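Amphiphysin (Drosophila melanogaster, PDB 1URU) probably binds curved membranes through its dimeric, coiled-coil BAR domain and so serves as a sensor of membrane curvature. Local coordinates at residues A[43-49]-A[193-199]; A[56-61]-A[117-122]; A[78-82]-A[95-99]; A[134-138]-A[182-186]. All blocks are in the same frame, centred on the assembly; numbering follows the deposited sequence.

Contact 1: residues A[43-49]-A[193-199]; sequences LNNFNRQ and LPALYDS
Tyr197 lays one face of its ring against Asn45, whose CB sits over that face, 3.9 Å from the ring centroid, in a CH-pi contact. The Asn45 amide follows onto the ring and is stacked on it, the two planes only 14° apart. At the phenol end, Arg48 NH2 gives a weak hydrogen bond to Tyr197 OH (2.9 Å). The same NH2 also reaches Asn45 OD1, again weakly, at 3.3 Å and within the guanidinium plane. Were the ring cut back to an alanine, the Asn45 amide would probably lose its stacking surface and Arg48 one anchor.

Gln49 runs out straight toward helix 172-239: with CG anti to the backbone N (chi1 -175°) and the chain extended beyond, the amide arrives beside Leu196 and Tyr197. NE2 donates to Leu196 O, although the place of that carbonyl is less certain, and to Tyr124 OH. Gln49 OE1 lies at the edge of the Tyr197 ring, 3.6 Å from its CD1, and accepts from a water that also donates to Leu193 O. On the apolar flank, Phe46 CE1 meets Leu196 CD2 at 4.1 Å, near the ring plane.

The segments cross at 40°. Helix 92-156 packs on the apolar flank through Val135 beside Leu43 and Met131 beside Phe46, and meets Gln49 through Phe128, while Tyr197 also packs on Glu86 of the second subunit.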
loop_
_atom_site.group_PDB
_atom_site.type_symbol
_atom_site.label_atom_id
_atom_site.label_comp_id
_atom_site.label_asym_id
_atom_site.label_seq_id
_atom_site.Cartn_x
_atom_site.Cartn_y
_atom_site.Cartn_z
ATOM N N LEU A 43 -24.606 -27.884 -10.113
ATOM C CA LEU A 43 -23.226 -27.818 -10.566
ATOM C C LEU A 43 -22.828 -26.451 -11.080
ATOM O O LEU A 43 -21.726 -26.021 -10.810
ATOM C CB LEU A 43 -22.985 -28.824 -11.695
ATOM C CG LEU A 43 -22.840 -30.293 -11.334
ATOM C CD1 LEU A 43 -22.260 -31.030 -12.538
ATOM C CD2 LEU A 43 -21.950 -30.486 -10.122
ATOM N N ASN A 44 -23.697 -25.787 -11.847
ATOM C CA ASN A 44 -23.357 -24.494 -12.424
ATOM C C ASN A 44 -23.182 -23.508 -11.320
ATOM O O ASN A 44 -22.297 -22.675 -11.378
ATOM C CB ASN A 44 -24.418 -23.985 -13.385
ATOM C CG ASN A 44 -24.467 -24.782 -14.669
ATOM O OD1 ASN A 44 -23.723 -25.759 -14.859
ATOM N ND2 ASN A 44 -25.374 -24.388 -15.558
ATOM N N ASN A 45 -24.029 -23.634 -10.308
ATOM C CA ASN A 45 -24.021 -22.764 -9.143
ATOM C C ASN A 45 -22.785 -22.961 -8.299
ATOM O O ASN A 45 -22.344 -22.042 -7.662
ATOM C CB ASN A 45 -25.234 -23.055 -8.257
ATOM C CG ASN A 45 -26.529 -22.500 -8.815
ATOM O OD1 ASN A 45 -26.544 -21.779 -9.822
ATOM N ND2 ASN A 45 -27.640 -22.854 -8.163
ATOM N N PHE A 46 -22.249 -24.169 -8.288
ATOM C CA PHE A 46 -21.144 -24.524 -7.417
ATOM C C PHE A 46 -19.828 -24.101 -8.060
ATOM O O PHE A 46 -18.942 -23.546 -7.392
ATOM C CB PHE A 46 -21.161 -26.031 -7.154
ATOM C CG PHE A 46 -19.838 -26.587 -6.730
ATOM C CD1 PHE A 46 -19.436 -26.518 -5.416
ATOM C CD2 PHE A 46 -18.988 -27.171 -7.657
ATOM C CE1 PHE A 46 -18.219 -27.030 -5.033
ATOM C CE2 PHE A 46 -17.775 -27.668 -7.272
ATOM C CZ PHE A 46 -17.392 -27.595 -5.951
ATOM N N ASN A 47 -19.710 -24.404 -9.354
ATOM C CA ASN A 47 -18.632 -23.910 -10.189
ATOM C C ASN A 47 -18.502 -22.396 -10.075
ATOM O O ASN A 47 -17.397 -21.884 -9.949
ATOM C CB ASN A 47 -18.883 -24.276 -11.652
ATOM C CG ASN A 47 -18.616 -25.734 -11.961
ATOM O OD1 ASN A 47 -17.915 -26.436 -11.241
ATOM N ND2 ASN A 47 -19.182 -26.193 -13.056
ATOM N N ARG A 48 -19.636 -21.699 -10.113
ATOM C CA ARG A 48 -19.669 -20.237 -9.989
ATOM C C ARG A 48 -19.347 -19.764 -8.579
ATOM O O ARG A 48 -18.732 -18.709 -8.397
ATOM C CB ARG A 48 -21.040 -19.670 -10.397
ATOM C CG ARG A 48 -21.191 -19.351 -11.899
ATOM C CD ARG A 48 -22.626 -18.972 -12.382
ATOM N NE ARG A 48 -23.656 -19.280 -11.380
ATOM C CZ ARG A 48 -24.094 -18.448 -10.437
ATOM N NH1 ARG A 48 -23.623 -17.206 -10.343
ATOM N NH2 ARG A 48 -25.004 -18.867 -9.568
ATOM N N GLN A 49 -19.787 -20.532 -7.584
ATOM C CA GLN A 49 -19.516 -20.212 -6.180
ATOM C C GLN A 49 -18.011 -20.367 -5.932
ATOM O O GLN A 49 -17.405 -19.516 -5.296
ATOM C CB GLN A 49 -20.330 -21.114 -5.242
ATOM C CG GLN A 49 -20.214 -20.786 -3.765
ATOM C CD GLN A 49 -20.997 -21.743 -2.857
ATOM O OE1 GLN A 49 -21.490 -22.771 -3.299
ATOM N NE2 GLN A 49 -21.115 -21.388 -1.590
ATOM N N LEU A 193 -24.835 -30.067 -2.117
ATOM C CA LEU A 193 -24.503 -28.974 -3.018
ATOM C C LEU A 193 -25.309 -27.712 -2.755
ATOM O O LEU A 193 -24.718 -26.670 -2.563
ATOM C CB LEU A 193 -24.644 -29.403 -4.488
ATOM C CG LEU A 193 -23.563 -30.359 -4.983
ATOM C CD1 LEU A 193 -23.990 -31.051 -6.265
ATOM C CD2 LEU A 193 -22.219 -29.632 -5.166
ATOM N N PRO A 194 -26.637 -27.767 -2.792
ATOM C CA PRO A 194 -27.447 -26.580 -2.458
ATOM C C PRO A 194 -27.241 -26.060 -1.041
ATOM O O PRO A 194 -27.337 -24.873 -0.819
ATOM C CB PRO A 194 -28.896 -27.074 -2.627
ATOM C CG PRO A 194 -28.811 -28.525 -2.623
ATOM C CD PRO A 194 -27.488 -28.898 -3.191
ATOM N N ALA A 195 -27.026 -26.963 -0.102
ATOM C CA ALA A 195 -26.673 -26.619 1.259
ATOM C C ALA A 195 -25.470 -25.697 1.273
ATOM O O ALA A 195 -25.508 -24.684 1.943
ATOM C CB ALA A 195 -26.382 -27.899 2.075
ATOM N N LEU A 196 -24.423 -26.054 0.521
ATOM C CA LEU A 196 -23.178 -25.279 0.415
ATOM C C LEU A 196 -23.389 -23.958 -0.292
ATOM O O LEU A 196 -22.787 -22.946 0.067
ATOM C CB LEU A 196 -22.096 -26.083 -0.344
ATOM C CG LEU A 196 -20.724 -25.453 -0.725
ATOM C CD1 LEU A 196 -19.986 -24.789 0.450
ATOM C CD2 LEU A 196 -19.828 -26.513 -1.349
ATOM N N TYR A 197 -24.227 -23.983 -1.312
ATOM C CA TYR A 197 -24.582 -22.787 -2.044
ATOM C C TYR A 197 -25.269 -21.768 -1.148
ATOM O O TYR A 197 -25.046 -20.571 -1.284
ATOM C CB TYR A 197 -25.491 -23.146 -3.226
ATOM C CG TYR A 197 -25.647 -22.017 -4.200
ATOM C CD1 TYR A 197 -24.527 -21.462 -4.832
ATOM C CD2 TYR A 197 -26.894 -21.465 -4.465
ATOM C CE1 TYR A 197 -24.648 -20.388 -5.714
ATOM C CE2 TYR A 197 -27.031 -20.398 -5.358
ATOM C CZ TYR A 197 -25.899 -19.863 -5.974
ATOM O OH TYR A 197 -26.016 -18.809 -6.849
ATOM N N ASP A 198 -26.096 -22.238 -0.227
ATOM C CA ASP A 198 -26.821 -21.331 0.651
ATOM C C ASP A 198 -25.900 -20.759 1.706
ATOM O O ASP A 198 -26.004 -19.585 2.027
ATOM C CB ASP A 198 -28.030 -22.023 1.267
ATOM C CG ASP A 198 -29.086 -22.352 0.219
ATOM O OD1 ASP A 198 -29.255 -21.507 -0.708
ATOM O OD2 ASP A 198 -29.770 -23.414 0.222
ATOM N N SER A 199 -24.966 -21.560 2.207
ATOM C CA SER A 199 -23.906 -21.052 3.074
ATOM C C SER A 199 -23.224 -19.781 2.550
ATOM O O SER A 199 -22.754 -18.983 3.346
ATOM C CB SER A 199 -22.847 -22.122 3.328
ATOM O OG SER A 199 -22.124 -22.413 2.150
HETATM O O HOH W 1 -22.800 -25.505 -4.118
#

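Contact 2: residues A[56-61]-A[117-122]; sequences LQKEFN and VLIPLN
Leu121 and Phe60 supply most of the apolar contact between segments 56-61 and 117-122. Leu121 sends its two methyls to different partners: CD1 meets Leu56 CD2 at 3.7 Å, while CD2 rests against Gln57 CA and, at 3.9 Å, against Phe60 CB. With CG anti to the backbone N (chi1 -173°), the Phe60 ring is carried across to the opposing helix. There its far end, CZ, lies 3.6 Å from Val117 CG1, the two side chains crossing at about a right angle. Leu118 takes the rim of the same ring, its CB 3.9 Å from Phe60 CE2 and its CD1 at the edge in the ring plane.

The segments run antiparallel, at 155°, as two arms of the elongated three-helix coiled coil that each BAR subunit forms. Phe60, Val117 and Leu121 also touch helix 172-239, through Leu211, Asn207 and Phe203, so the apolar group belongs to the interior of the bundle. On the dimer side, Leu56 and Phe60 pack on Ser80 and Leu77 of the second subunit.

Polar groups lie to one flank. The extended Gln57 chain brings NE2 to Asn122 OD1 in a nearly straight hydrogen bond, whose modelled length of 2.5 Å is doubtfully short, with the amide planes 54° apart. Asn61 makes a looser contact: its ND2 stands 3.5 Å from Leu118 CD1, so an amide nitrogen lies against a methyl group.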
loop_
_atom_site.group_PDB
_atom_site.type_symbol
_atom_site.label_atom_id
_atom_site.label_comp_id
_atom_site.label_asym_id
_atom_site.label_seq_id
_atom_site.Cartn_x
_atom_site.Cartn_y
_atom_site.Cartn_z
ATOM N N LEU A 56 -11.906 -14.083 -4.748
ATOM C CA LEU A 56 -11.897 -13.221 -3.573
ATOM C C LEU A 56 -10.615 -13.445 -2.781
ATOM O O LEU A 56 -9.997 -12.499 -2.309
ATOM C CB LEU A 56 -13.107 -13.484 -2.690
ATOM C CG LEU A 56 -13.319 -12.488 -1.554
ATOM C CD1 LEU A 56 -13.585 -11.109 -2.120
ATOM C CD2 LEU A 56 -14.484 -12.951 -0.666
ATOM N N GLN A 57 -10.220 -14.707 -2.669
ATOM C CA GLN A 57 -9.015 -15.089 -1.950
ATOM C C GLN A 57 -7.766 -14.540 -2.663
ATOM O O GLN A 57 -6.882 -13.996 -2.034
ATOM C CB GLN A 57 -8.956 -16.609 -1.805
ATOM C CG GLN A 57 -7.799 -17.160 -1.025
ATOM C CD GLN A 57 -7.718 -18.668 -1.123
ATOM O OE1 GLN A 57 -7.812 -19.241 -2.218
ATOM N NE2 GLN A 57 -7.562 -19.318 0.009
ATOM N N LYS A 58 -7.730 -14.660 -3.979
ATOM C CA LYS A 58 -6.661 -14.082 -4.788
ATOM C C LYS A 58 -6.517 -12.578 -4.512
ATOM O O LYS A 58 -5.483 -12.135 -4.015
ATOM C CB LYS A 58 -6.946 -14.344 -6.275
ATOM C CG LYS A 58 -5.845 -13.940 -7.212
ATOM C CD LYS A 58 -6.367 -13.519 -8.598
ATOM C CE LYS A 58 -5.218 -13.367 -9.614
ATOM N NZ LYS A 58 -4.794 -14.692 -10.192
ATOM N N GLU A 59 -7.562 -11.814 -4.804
ATOM C CA GLU A 59 -7.519 -10.364 -4.641
ATOM C C GLU A 59 -7.225 -9.917 -3.229
ATOM O O GLU A 59 -6.529 -8.937 -3.027
ATOM C CB GLU A 59 -8.833 -9.711 -5.075
ATOM C CG GLU A 59 -9.249 -10.005 -6.510
ATOM C CD GLU A 59 -8.140 -9.735 -7.505
ATOM O OE1 GLU A 59 -7.363 -8.760 -7.309
ATOM O OE2 GLU A 59 -8.055 -10.513 -8.480
ATOM N N PHE A 60 -7.762 -10.630 -2.250
ATOM C CA PHE A 60 -7.574 -10.256 -0.869
ATOM C C PHE A 60 -6.131 -10.534 -0.454
ATOM O O PHE A 60 -5.555 -9.801 0.329
ATOM C CB PHE A 60 -8.566 -10.984 0.058
ATOM C CG PHE A 60 -8.500 -10.498 1.451
ATOM C CD1 PHE A 60 -8.946 -9.237 1.760
ATOM C CD2 PHE A 60 -7.880 -11.237 2.425
ATOM C CE1 PHE A 60 -8.852 -8.743 3.056
ATOM C CE2 PHE A 60 -7.765 -10.752 3.727
ATOM C CZ PHE A 60 -8.246 -9.500 4.041
ATOM N N ASN A 61 -5.548 -11.601 -0.976
ATOM C CA ASN A 61 -4.147 -11.892 -0.706
ATOM C C ASN A 61 -3.244 -10.846 -1.358
ATOM O O ASN A 61 -2.199 -10.503 -0.829
ATOM C CB ASN A 61 -3.762 -13.319 -1.147
ATOM C CG ASN A 61 -4.051 -14.358 -0.070
ATOM O OD1 ASN A 61 -4.569 -15.431 -0.346
ATOM N ND2 ASN A 61 -3.718 -14.041 1.164
ATOM N N VAL A 117 -9.733 -11.954 9.160
ATOM C CA VAL A 117 -10.461 -11.884 7.888
ATOM C C VAL A 117 -10.054 -12.999 6.965
ATOM O O VAL A 117 -10.903 -13.613 6.323
ATOM C CB VAL A 117 -10.222 -10.583 7.082
ATOM C CG1 VAL A 117 -11.175 -10.534 5.896
ATOM C CG2 VAL A 117 -10.400 -9.343 7.918
ATOM N N LEU A 118 -8.747 -13.244 6.892
ATOM C CA LEU A 118 -8.169 -14.116 5.875
ATOM C C LEU A 118 -8.454 -15.570 6.126
ATOM O O LEU A 118 -8.819 -16.253 5.184
ATOM C CB LEU A 118 -6.653 -13.925 5.753
ATOM C CG LEU A 118 -5.924 -14.935 4.858
ATOM C CD1 LEU A 118 -6.315 -14.762 3.398
ATOM C CD2 LEU A 118 -4.438 -14.793 5.005
ATOM N N ILE A 119 -8.265 -16.049 7.362
ATOM C CA ILE A 119 -8.353 -17.491 7.654
ATOM C C ILE A 119 -9.751 -18.077 7.363
ATOM O O ILE A 119 -9.841 -19.135 6.746
ATOM C CB ILE A 119 -7.885 -17.845 9.110
ATOM C CG1 ILE A 119 -6.388 -18.130 9.162
ATOM C CG2 ILE A 119 -8.558 -19.102 9.631
ATOM C CD1 ILE A 119 -5.579 -16.936 9.383
ATOM N N PRO A 120 -10.840 -17.456 7.822
ATOM C CA PRO A 120 -12.160 -17.906 7.388
ATOM C C PRO A 120 -12.282 -17.949 5.879
ATOM O O PRO A 120 -13.002 -18.805 5.376
ATOM C CB PRO A 120 -13.107 -16.859 7.999
ATOM C CG PRO A 120 -12.433 -16.453 9.197
ATOM C CD PRO A 120 -10.955 -16.383 8.828
ATOM N N LEU A 121 -11.609 -17.044 5.167
ATOM C CA LEU A 121 -11.716 -17.009 3.698
ATOM C C LEU A 121 -11.028 -18.200 3.071
ATOM O O LEU A 121 -11.541 -18.772 2.112
ATOM C CB LEU A 121 -11.147 -15.714 3.138
ATOM C CG LEU A 121 -11.180 -15.460 1.626
ATOM C CD1 LEU A 121 -12.559 -15.677 1.001
ATOM C CD2 LEU A 121 -10.640 -14.040 1.335
ATOM N N ASN A 122 -9.877 -18.563 3.645
ATOM C CA ASN A 122 -9.071 -19.698 3.189
ATOM C C ASN A 122 -9.772 -21.000 3.534
ATOM O O ASN A 122 -9.668 -21.959 2.781
ATOM C CB ASN A 122 -7.657 -19.690 3.809
ATOM C CG ASN A 122 -6.737 -18.611 3.219
ATOM O OD1 ASN A 122 -6.911 -18.145 2.099
ATOM N ND2 ASN A 122 -5.749 -18.222 3.994
#

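Contact 3: residues A[78-82]-A[95-99]; sequences MDSVC and LQAQT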
loop_
_atom_site.group_PDB
_atom_site.type_symbol
_atom_site.label_atom_id
_atom_site.label_comp_id
_atom_site.label_asym_id
_atom_site.label_seq_id
_atom_site.Cartn_x
_atom_site.Cartn_y
_atom_site.Cartn_z
HETATM N N MSE A 78 7.902 7.910 8.176
HETATM C CA MSE A 78 7.655 8.600 9.445
HETATM C C MSE A 78 8.945 8.680 10.253
HETATM O O MSE A 78 9.157 9.618 10.993
HETATM C CB MSE A 78 6.530 7.910 10.213
HETATM C CG MSE A 78 5.184 8.143 9.557
HETATM SE SE MSE A 78 4.687 10.095 9.413
HETATM C CE MSE A 78 4.738 10.465 11.286
ATOM N N ASP A 79 9.825 7.710 10.043
ATOM C CA ASP A 79 11.111 7.675 10.701
ATOM C C ASP A 79 11.933 8.818 10.169
ATOM O O ASP A 79 12.800 9.316 10.861
ATOM C CB ASP A 79 11.852 6.354 10.403
ATOM C CG ASP A 79 11.326 5.168 11.203
ATOM O OD1 ASP A 79 10.396 5.329 12.036
ATOM O OD2 ASP A 79 11.806 4.022 11.033
ATOM N N SER A 80 11.683 9.192 8.920
ATOM C CA SER A 80 12.307 10.366 8.308
ATOM C C SER A 80 11.767 11.663 8.833
ATOM O O SER A 80 12.535 12.570 9.085
ATOM C CB SER A 80 12.081 10.389 6.818
ATOM O OG SER A 80 13.187 9.817 6.210
ATOM N N VAL A 81 10.446 11.769 8.928
ATOM C CA VAL A 81 9.821 12.981 9.401
ATOM C C VAL A 81 10.321 13.211 10.820
ATOM O O VAL A 81 10.634 14.343 11.194
ATOM C CB VAL A 81 8.291 12.891 9.431
ATOM C CG1 VAL A 81 7.723 14.103 10.123
ATOM C CG2 VAL A 81 7.714 12.772 8.025
ATOM N N CYS A 82 10.409 12.128 11.597
ATOM C CA CYS A 82 10.886 12.207 12.969
ATOM C C CYS A 82 12.355 12.639 12.984
ATOM O O CYS A 82 12.729 13.458 13.808
ATOM C CB CYS A 82 10.662 10.887 13.710
ATOM S SG CYS A 82 8.928 10.572 14.200
ATOM N N LEU A 95 5.497 14.335 18.437
ATOM C CA LEU A 95 5.585 13.780 17.093
ATOM C C LEU A 95 6.056 12.356 17.173
ATOM O O LEU A 95 5.443 11.470 16.577
ATOM C CB LEU A 95 6.566 14.575 16.241
ATOM C CG LEU A 95 6.828 14.090 14.821
ATOM C CD1 LEU A 95 5.761 14.621 13.922
ATOM C CD2 LEU A 95 8.178 14.544 14.347
ATOM N N GLN A 96 7.143 12.129 17.909
ATOM C CA GLN A 96 7.627 10.781 18.147
ATOM C C GLN A 96 6.458 9.929 18.589
ATOM O O GLN A 96 6.285 8.827 18.093
ATOM C CB GLN A 96 8.673 10.746 19.244
ATOM C CG GLN A 96 9.947 11.487 18.951
ATOM C CD GLN A 96 10.757 10.869 17.824
ATOM O OE1 GLN A 96 10.880 9.645 17.737
ATOM N NE2 GLN A 96 11.315 11.717 16.963
ATOM N N ALA A 97 5.642 10.470 19.493
ATOM C CA ALA A 97 4.598 9.711 20.167
ATOM C C ALA A 97 3.468 9.312 19.234
ATOM O O ALA A 97 3.024 8.154 19.211
ATOM C CB ALA A 97 4.039 10.519 21.330
ATOM N N GLN A 98 3.008 10.286 18.462
ATOM C CA GLN A 98 1.857 10.101 17.602
ATOM C C GLN A 98 2.237 9.236 16.394
ATOM O O GLN A 98 1.404 8.587 15.776
ATOM C CB GLN A 98 1.336 11.457 17.165
ATOM C CG GLN A 98 -0.164 11.510 17.066
ATOM C CD GLN A 98 -0.856 11.674 18.386
ATOM O OE1 GLN A 98 -0.356 12.345 19.275
ATOM N NE2 GLN A 98 -2.038 11.083 18.508
ATOM N N THR A 99 3.521 9.232 16.093
ATOM C CA THR A 99 4.101 8.350 15.103
ATOM C C THR A 99 4.108 6.896 15.556
ATOM O O THR A 99 3.756 6.011 14.782
ATOM C CB THR A 99 5.527 8.824 14.849
ATOM O OG1 THR A 99 5.476 9.933 13.959
ATOM C CG2 THR A 99 6.396 7.767 14.149
#
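Near the tip of the helical hairpin that joins helix 35-84 to helix 92-156, Cys82 packs among Leu95, Gln96 and Thr99. Its CB is directed toward the opposing helix, with SG anti to the carbonyl carbon (chi1 -75°). In that position SG touches Leu95 CD2 at 4.0 Å and Thr99 CG2 at 3.8 Å. The Leu95 methyl CD2 also lies 3.8 Å from Cys82 CA, and Val81 CG1 is 4.3 Å from Leu95 CD2.

The two segments are nearly antiparallel, at 170°, with Cys82 opposite Gln96 and selenomethionine Met78 opposite Thr99. They belong to the antiparallel helix bundle of the BAR domain, toward one end of the long subunit. Leu95 continues the packing onto Leu229 of helix 172-239. Met78 and Val81 also rest on Phe212 and Leu208 of the second subunit, which places this stretch of the hairpin at the dimer interface.

Gln96 folds back rather than extending: bent at chi2 (-66°), its chain brings the amide alongside Cys82, NE2 lying 3.4 Å from Cys82 CB. Shortening this residue to an alanine removes the amide that lies along Cys82 CB, and would probably open a gap on that side of the thiol. Further along, Met78 CB and Thr99 CG2 meet at 3.9 Å. Thr99 OG1 turns back within its own helix toward Leu95 O, a weak hydrogen bond whose hydroxyl position is not secure.

Contact 4: residues A[134-138]-A[182-186]; sequences KVEKR and YEILN
Arg138 and Asn186 form the polar link between segments 134-138 and 182-186. Both side chains point the same way and lie side by side. Arg138 NH2 donates to Asn186 OD1 at 3.1 Å, and NE adds a weak bond to the same oxygen at 3.4 Å. OD1 lies at the edge of the guanidinium, in its plane, but NH2 stands above the carbonyl plane of the amide, 45° out of it. A bend at chi2 (-90°) turns the Arg138 chain along Tyr182, whose OH sits over one guanidinium face, 3.1 Å from NH2, at an angle too poor for a hydrogen bond. The aliphatic part of the arginine meets the same ring, CG being 3.8 Å from Tyr182 CE1.

Apolar contact centres on Leu185, whose CB is directed toward segment 134-138. CD1 lies beside the backbone N of Arg138, 3.8 Å from Arg138 CB and 3.9 Å from Lys137 CB. CD2 rests on the hydrocarbon chain of Lys134, 3.7 Å from CE. That extended chain passes over the leucine and ends in salt bridges from NZ to Glu188 and Glu192 of helix 172-239.

The two segments run broadly antiparallel, at 143°, and Arg138 reaches the third helix as well, making a cation-pi contact with Phe39. The buried guanidinium thus meets neutral groups across the contact, with a distant, weak ion pair to Asp36; its charge is probably stabilised more by amide and aromatic ring than by a close carboxylate.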
loop_
_atom_site.group_PDB
_atom_site.type_symbol
_atom_site.label_atom_id
_atom_site.label_comp_id
_atom_site.label_asym_id
_atom_site.label_seq_id
_atom_site.Cartn_x
_atom_site.Cartn_y
_atom_site.Cartn_z
ATOM N N LYS A 134 -15.693 -34.935 -4.860
ATOM C CA LYS A 134 -16.870 -35.760 -4.654
ATOM C C LYS A 134 -17.795 -35.757 -5.864
ATOM O O LYS A 134 -18.389 -36.773 -6.188
ATOM C CB LYS A 134 -17.639 -35.310 -3.436
ATOM C CG LYS A 134 -18.616 -36.335 -2.939
ATOM C CD LYS A 134 -19.229 -35.863 -1.652
ATOM C CE LYS A 134 -20.228 -36.852 -1.092
ATOM N NZ LYS A 134 -20.275 -36.720 0.389
ATOM N N VAL A 135 -17.925 -34.627 -6.539
ATOM C CA VAL A 135 -18.781 -34.572 -7.710
ATOM C C VAL A 135 -18.232 -35.412 -8.856
ATOM O O VAL A 135 -18.993 -36.088 -9.537
ATOM C CB VAL A 135 -18.961 -33.158 -8.196
ATOM C CG1 VAL A 135 -19.542 -33.147 -9.602
ATOM C CG2 VAL A 135 -19.852 -32.386 -7.229
ATOM N N GLU A 136 -16.917 -35.352 -9.069
ATOM C CA GLU A 136 -16.234 -36.141 -10.098
ATOM C C GLU A 136 -16.300 -37.634 -9.749
ATOM O O GLU A 136 -16.252 -38.478 -10.628
ATOM C CB GLU A 136 -14.774 -35.661 -10.273
ATOM C CG GLU A 136 -14.665 -34.360 -11.068
ATOM C CD GLU A 136 -13.365 -33.564 -10.863
ATOM O OE1 GLU A 136 -12.887 -33.409 -9.725
ATOM O OE2 GLU A 136 -12.833 -33.036 -11.867
ATOM N N LYS A 137 -16.421 -37.956 -8.465
ATOM C CA LYS A 137 -16.693 -39.334 -8.062
ATOM C C LYS A 137 -18.127 -39.753 -8.399
ATOM O O LYS A 137 -18.352 -40.877 -8.771
ATOM C CB LYS A 137 -16.437 -39.543 -6.573
ATOM C CG LYS A 137 -16.261 -40.996 -6.199
ATOM C CD LYS A 137 -16.036 -41.175 -4.684
ATOM C CE LYS A 137 -16.752 -42.430 -4.131
ATOM N NZ LYS A 137 -17.191 -42.253 -2.708
ATOM N N ARG A 138 -19.099 -38.863 -8.268
ATOM C CA ARG A 138 -20.473 -39.200 -8.634
ATOM C C ARG A 138 -20.547 -39.415 -10.133
ATOM O O ARG A 138 -21.045 -40.443 -10.567
ATOM C CB ARG A 138 -21.461 -38.116 -8.186
ATOM C CG ARG A 138 -22.903 -38.301 -8.656
ATOM C CD ARG A 138 -23.224 -37.647 -9.994
ATOM N NE ARG A 138 -24.648 -37.379 -10.119
ATOM C CZ ARG A 138 -25.293 -37.143 -11.265
ATOM N NH1 ARG A 138 -24.650 -37.131 -12.431
ATOM N NH2 ARG A 138 -26.605 -36.899 -11.247
ATOM N N TYR A 182 -23.744 -45.573 -6.488
ATOM C CA TYR A 182 -24.105 -44.323 -7.158
ATOM C C TYR A 182 -25.253 -43.598 -6.435
ATOM O O TYR A 182 -25.202 -42.382 -6.257
ATOM C CB TYR A 182 -24.517 -44.586 -8.610
ATOM C CG TYR A 182 -25.173 -43.379 -9.225
ATOM C CD1 TYR A 182 -24.440 -42.230 -9.468
ATOM C CD2 TYR A 182 -26.536 -43.359 -9.514
ATOM C CE1 TYR A 182 -25.036 -41.113 -10.008
ATOM C CE2 TYR A 182 -27.134 -42.240 -10.054
ATOM C CZ TYR A 182 -26.375 -41.125 -10.293
ATOM O OH TYR A 182 -26.926 -39.992 -10.819
ATOM N N GLU A 183 -26.285 -44.366 -6.060
ATOM C CA GLU A 183 -27.482 -43.880 -5.352
ATOM C C GLU A 183 -27.072 -43.050 -4.144
ATOM O O GLU A 183 -27.498 -41.916 -4.005
ATOM C CB GLU A 183 -28.389 -45.044 -4.875
ATOM C CG GLU A 183 -29.483 -45.553 -5.829
ATOM C CD GLU A 183 -30.255 -46.770 -5.265
ATOM O OE1 GLU A 183 -30.042 -47.094 -4.058
ATOM O OE2 GLU A 183 -31.070 -47.404 -6.009
ATOM N N ILE A 184 -26.237 -43.602 -3.272
ATOM C CA ILE A 184 -25.878 -42.891 -2.035
ATOM C C ILE A 184 -25.159 -41.582 -2.354
ATOM O O ILE A 184 -25.461 -40.562 -1.744
ATOM C CB ILE A 184 -25.074 -43.775 -1.021
ATOM C CG1 ILE A 184 -24.821 -43.020 0.296
ATOM C CG2 ILE A 184 -23.712 -44.179 -1.572
ATOM C CD1 ILE A 184 -26.091 -42.413 1.017
ATOM N N LEU A 185 -24.247 -41.609 -3.323
ATOM C CA LEU A 185 -23.479 -40.426 -3.707
ATOM C C LEU A 185 -24.365 -39.347 -4.331
ATOM O O LEU A 185 -24.362 -38.222 -3.870
ATOM C CB LEU A 185 -22.384 -40.797 -4.709
ATOM C CG LEU A 185 -20.906 -40.789 -4.316
ATOM C CD1 LEU A 185 -20.082 -40.430 -5.539
ATOM C CD2 LEU A 185 -20.582 -39.839 -3.166
ATOM N N ASN A 186 -25.095 -39.687 -5.390
ATOM C CA ASN A 186 -26.061 -38.780 -6.020
ATOM C C ASN A 186 -27.017 -38.122 -5.031
ATOM O O ASN A 186 -27.303 -36.918 -5.137
ATOM C CB ASN A 186 -26.895 -39.524 -7.061
ATOM C CG ASN A 186 -27.873 -38.610 -7.774
ATOM O OD1 ASN A 186 -27.471 -37.615 -8.327
ATOM N ND2 ASN A 186 -29.161 -38.952 -7.757
#

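Contacts 1 to 4 sample all three pairings of the long helices: 35-84 with 172-239 in contact 1, 35-84 with 92-156 in contacts 2 and 3, and 92-156 with 172-239 in contact 4. Contact 3 is the buried one and has no polar bond between its segments; the other three are partly buried and set polar groups beside an apolar flank. Contacts 1 and 4 touch directly, Leu43 and Leu193 packing on Val135, whereas contacts 3 and 4 lie about 61 Å apart between centres, on opposite sides of the chain's centre. The second subunit reaches contacts 1, 2 and 3 but not contact 4.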